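Local coordinates for protein catalase-3 (Neurospora crassa, PDB 4AJ9) that breaks down hydrogen peroxide into oxygen and water with a heme cofactor, and so probably protects the cell from peroxide damage, at residues 485-489 with 505-511; 576-580 with 607-613. All coordinates share one frame. Residue numbers count along the deposited sequence, not the author numbering.

Contact 1 (485-489 with 505-511); sequences NKISN and QPDPTYY
Segment 485-489 runs from the weakly bonded end of helix 474-487 through S488 to N489, the first residue of helix 489-499. S488 is extended and N-caps the second helix, its OG bonding V491 N. Segment 505-511 runs alongside as an irregular loop, with CA pairs N489-P506 (5.3 Å), K486-D507 (5.7 Å) and I487-Y511 (6.3 Å). Q505 O accepts from N485 ND2 at 2.7 Å. N485 (t) takes N489 ND2 on its OD1 at 3.0 Å. P506 packs on N489, CG to CG 3.9 Å. D507 (t) salt-bridges K486, OD2 to NZ 3.3 Å, with a weak hydrogen bond. The contact joins helix ends to a loop in the helical region after the catalase barrel. P508 O accepts from Y511 N at 3.0 Å, closing a turn. At Y510, one water joins its N (2.7 Å), D507 O (2.5 Å) and K486 O (2.6 Å). Y511 (m) turns its ring edge to K486 O; its OH donates to N485 O at 2.6 Å and accepts from D507 N at 2.8 Å.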
# COMPACT_ATOMS: atom_id res chain seq x y z
N ASN C 485 31.02 -12.60 -34.02
CA ASN C 485 31.77 -12.60 -35.26
C ASN C 485 31.61 -11.32 -36.07
O ASN C 485 32.47 -11.00 -36.90
CB ASN C 485 31.37 -13.79 -36.14
CG ASN C 485 32.30 -13.97 -37.34
OD1 ASN C 485 33.51 -13.85 -37.21
ND2 ASN C 485 31.73 -14.22 -38.51
N LYS C 486 30.51 -10.61 -35.86
CA LYS C 486 30.25 -9.37 -36.58
C LYS C 486 31.08 -8.25 -35.97
O LYS C 486 31.29 -7.20 -36.59
CB LYS C 486 28.77 -9.01 -36.55
CG LYS C 486 27.91 -9.83 -37.48
CD LYS C 486 26.47 -9.41 -37.36
CE LYS C 486 25.53 -10.39 -38.06
NZ LYS C 486 25.66 -10.36 -39.54
N ILE C 487 31.54 -8.48 -34.76
CA ILE C 487 32.37 -7.51 -34.06
C ILE C 487 33.85 -7.77 -34.34
O ILE C 487 34.60 -6.85 -34.65
CB ILE C 487 32.13 -7.59 -32.54
CG1 ILE C 487 30.73 -7.08 -32.19
CG2 ILE C 487 33.16 -6.78 -31.80
CD1 ILE C 487 30.36 -7.29 -30.72
N SER C 488 34.25 -9.03 -34.21
CA SER C 488 35.63 -9.42 -34.43
C SER C 488 35.72 -10.92 -34.71
O SER C 488 35.29 -11.74 -33.90
CB SER C 488 36.48 -9.08 -33.20
OG SER C 488 37.75 -9.69 -33.26
N ASN C 489 36.24 -11.26 -35.88
CA ASN C 489 36.44 -12.66 -36.22
C ASN C 489 37.33 -13.40 -35.22
O ASN C 489 37.04 -14.54 -34.86
CB ASN C 489 36.96 -12.81 -37.65
CG ASN C 489 37.18 -14.26 -38.04
OD1 ASN C 489 38.31 -14.70 -38.19
ND2 ASN C 489 36.09 -15.01 -38.18
N GLN C 505 33.38 -17.92 -40.27
CA GLN C 505 34.07 -17.25 -41.36
C GLN C 505 33.95 -15.74 -41.17
O GLN C 505 32.90 -15.25 -40.77
CB GLN C 505 33.43 -17.65 -42.69
CG GLN C 505 34.42 -17.77 -43.83
CD GLN C 505 35.49 -18.80 -43.56
OE1 GLN C 505 35.24 -19.80 -42.89
NE2 GLN C 505 36.69 -18.55 -44.05
N PRO C 506 35.03 -15.00 -41.47
CA PRO C 506 35.03 -13.54 -41.28
C PRO C 506 33.80 -12.88 -41.90
O PRO C 506 33.36 -13.27 -42.98
CB PRO C 506 36.29 -13.10 -42.02
CG PRO C 506 37.19 -14.27 -41.93
CD PRO C 506 36.30 -15.47 -42.04
N ASP C 507 33.24 -11.91 -41.19
CA ASP C 507 32.13 -11.10 -41.68
C ASP C 507 32.53 -9.66 -41.41
O ASP C 507 32.18 -9.10 -40.38
CB ASP C 507 30.84 -11.45 -40.94
CG ASP C 507 29.63 -10.66 -41.45
OD1 ASP C 507 29.81 -9.69 -42.22
OD2 ASP C 507 28.50 -11.02 -41.06
N PRO C 508 33.27 -9.06 -42.35
CA PRO C 508 34.05 -7.84 -42.15
C PRO C 508 33.30 -6.51 -42.22
O PRO C 508 33.94 -5.47 -42.06
CB PRO C 508 35.08 -7.90 -43.27
CG PRO C 508 34.37 -8.62 -44.37
CD PRO C 508 33.47 -9.62 -43.70
N THR C 509 31.99 -6.53 -42.46
CA THR C 509 31.23 -5.29 -42.63
C THR C 509 31.61 -4.23 -41.58
O THR C 509 31.88 -3.07 -41.92
CB THR C 509 29.71 -5.57 -42.55
OG1 THR C 509 29.37 -6.59 -43.49
CG2 THR C 509 28.89 -4.30 -42.85
N TYR C 510 31.67 -4.63 -40.32
CA TYR C 510 31.92 -3.67 -39.26
C TYR C 510 33.35 -3.69 -38.70
O TYR C 510 33.68 -2.90 -37.83
CB TYR C 510 30.87 -3.82 -38.15
CG TYR C 510 29.44 -3.60 -38.61
CD1 TYR C 510 28.87 -2.34 -38.59
CD2 TYR C 510 28.66 -4.66 -39.06
CE1 TYR C 510 27.57 -2.12 -39.00
CE2 TYR C 510 27.36 -4.46 -39.49
CZ TYR C 510 26.82 -3.18 -39.46
OH TYR C 510 25.53 -2.97 -39.88
N TYR C 511 34.20 -4.59 -39.19
CA TYR C 511 35.56 -4.69 -38.65
C TYR C 511 36.34 -3.39 -38.89
O TYR C 511 36.16 -2.72 -39.90
CB TYR C 511 36.35 -5.83 -39.30
CG TYR C 511 35.80 -7.23 -39.12
CD1 TYR C 511 34.76 -7.50 -38.22
CD2 TYR C 511 36.34 -8.29 -39.84
CE1 TYR C 511 34.27 -8.79 -38.08
CE2 TYR C 511 35.85 -9.57 -39.70
CZ TYR C 511 34.82 -9.83 -38.82
OH TYR C 511 34.35 -11.12 -38.71
O HOH W 1 31.19 -7.09 -39.23

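Contact 2 (576-580 with 607-613)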
# COMPACT_ATOMS: atom_id res chain seq x y z
N THR C 576 42.42 -14.37 12.52
CA THR C 576 42.91 -15.75 12.54
C THR C 576 42.97 -16.29 11.12
O THR C 576 42.26 -15.80 10.23
CB THR C 576 41.97 -16.69 13.33
OG1 THR C 576 40.69 -16.72 12.70
CG2 THR C 576 41.84 -16.22 14.77
N TYR C 577 43.79 -17.31 10.91
CA TYR C 577 43.84 -17.97 9.61
C TYR C 577 42.47 -18.49 9.21
O TYR C 577 42.12 -18.46 8.03
CB TYR C 577 44.87 -19.10 9.60
CG TYR C 577 46.26 -18.59 9.34
CD1 TYR C 577 46.60 -18.07 8.09
CD2 TYR C 577 47.23 -18.59 10.34
CE1 TYR C 577 47.87 -17.58 7.84
CE2 TYR C 577 48.51 -18.10 10.10
CZ TYR C 577 48.82 -17.60 8.85
OH TYR C 577 50.09 -17.11 8.60
N SER C 578 41.70 -18.94 10.20
CA SER C 578 40.37 -19.49 9.95
C SER C 578 39.48 -18.45 9.28
O SER C 578 38.76 -18.75 8.33
CB SER C 578 39.73 -19.97 11.27
OG SER C 578 38.44 -20.52 11.05
N ALA C 579 39.57 -17.22 9.76
CA ALA C 579 38.73 -16.13 9.28
C ALA C 579 39.29 -15.43 8.04
O ALA C 579 38.61 -14.58 7.45
CB ALA C 579 38.51 -15.11 10.39
N ALA C 580 40.51 -15.77 7.65
CA ALA C 580 41.20 -15.02 6.58
C ALA C 580 41.05 -15.63 5.19
O ALA C 580 40.91 -16.85 5.03
CB ALA C 580 42.67 -14.85 6.91
N LEU C 607 43.08 -25.22 14.50
CA LEU C 607 42.68 -23.81 14.50
C LEU C 607 42.29 -23.25 13.13
O LEU C 607 41.66 -22.19 13.04
CB LEU C 607 43.75 -22.94 15.16
CG LEU C 607 43.86 -23.15 16.67
CD1 LEU C 607 45.12 -22.47 17.24
CD2 LEU C 607 42.59 -22.67 17.39
N PHE C 608 42.66 -23.93 12.05
CA PHE C 608 42.26 -23.48 10.72
C PHE C 608 42.16 -24.64 9.74
O PHE C 608 42.69 -25.72 10.00
CB PHE C 608 43.22 -22.41 10.19
CG PHE C 608 44.67 -22.82 10.22
CD1 PHE C 608 45.20 -23.62 9.22
CD2 PHE C 608 45.51 -22.40 11.24
CE1 PHE C 608 46.54 -24.00 9.24
CE2 PHE C 608 46.84 -22.78 11.26
CZ PHE C 608 47.36 -23.58 10.25
N PRO C 609 41.45 -24.44 8.63
CA PRO C 609 41.32 -25.50 7.62
C PRO C 609 42.67 -25.90 7.01
O PRO C 609 43.52 -25.03 6.78
CB PRO C 609 40.42 -24.86 6.55
CG PRO C 609 39.59 -23.84 7.33
CD PRO C 609 40.57 -23.29 8.34
N ALA C 610 42.85 -27.19 6.76
CA ALA C 610 44.08 -27.71 6.17
C ALA C 610 44.54 -26.85 4.99
O ALA C 610 43.75 -26.52 4.12
CB ALA C 610 43.89 -29.15 5.74
N GLY C 611 45.81 -26.47 4.97
CA GLY C 611 46.37 -25.73 3.85
C GLY C 611 46.09 -24.24 3.77
O GLY C 611 46.52 -23.58 2.83
N ARG C 612 45.39 -23.70 4.77
CA ARG C 612 44.91 -22.31 4.69
C ARG C 612 45.99 -21.25 4.43
O ARG C 612 45.84 -20.42 3.53
CB ARG C 612 44.05 -21.95 5.92
CG ARG C 612 43.62 -20.49 6.02
CD ARG C 612 42.80 -20.00 4.81
NE ARG C 612 41.62 -20.82 4.54
CZ ARG C 612 40.46 -20.74 5.19
NH1 ARG C 612 40.32 -19.88 6.19
NH2 ARG C 612 39.44 -21.53 4.84
N PRO C 613 47.10 -21.27 5.20
CA PRO C 613 48.17 -20.31 4.90
C PRO C 613 48.64 -20.46 3.45
O PRO C 613 48.74 -19.46 2.74
CB PRO C 613 49.27 -20.69 5.89
CG PRO C 613 48.53 -21.32 7.05
CD PRO C 613 47.40 -22.09 6.39
O HOH W 2 43.21 -19.72 12.71
O HOH W 3 36.94 -20.86 6.24
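This is a buried loop-to-helix-start contact in the C-terminal domain of a large-subunit catalase. The domain has a six-stranded parallel sheet and is related to the class I glutamine amidotransferases. Segment 576-580 starts at the last residue of strand 575-576, at one edge of that sheet within the chain, and turns away from it. The 607-613 segment leads into helix 612-622. The closest CA pair is S578 with F608, 4.5 Å apart.

The ring of Y577 is the centre of the apolar packing. Its edge points to the F608 face in an edge-to-face pair, with centroids 5.5 Å apart and planes at 59°. P613 covers one face of the Y577 ring by a CH-pi contact, with CG 4.0 Å from the ring centroid. Y577 OH is hydrogen-bonded to S538 O, outside the two segments.

R612 supplies the polar part. Its NH1 donates to Y577 O and to S578 O, each at 2.9 Å. A type II turn from P609 to R612 leads into the helix, with G611 at the N-cap position. T576 OG1 accepts from A579 N at 3.2 Å, an ST motif within the 576-580 turn. A water links S578 N (3.0 Å) to L607 O (2.9 Å). F466 of a second subunit packs on S578.

The guanidinium thus meets backbone carbonyls across this contact. It ties the two segments by hydrogen bonds to main-chain oxygens, and neither segment contains an acidic residue.

Overall arrangement
The two contacts lie in different parts of the chain, with centres about 49 Å apart and nearest atoms about 38 Å apart. They share no helix or strand and follow one another in sequence. Both set a loop against helix termini: the junction of two helices in contact 1, the start of helix 612-622 in contact 2. Both lie away from the heme pocket and the active site. Contact 1 is partly buried and touches no other subunit. It is mainly polar, with a salt bridge and a water between its segments. Contact 2 is buried in the C-terminal domain and borders a second subunit. It combines aromatic and proline packing with an arginine that binds main-chain oxygens.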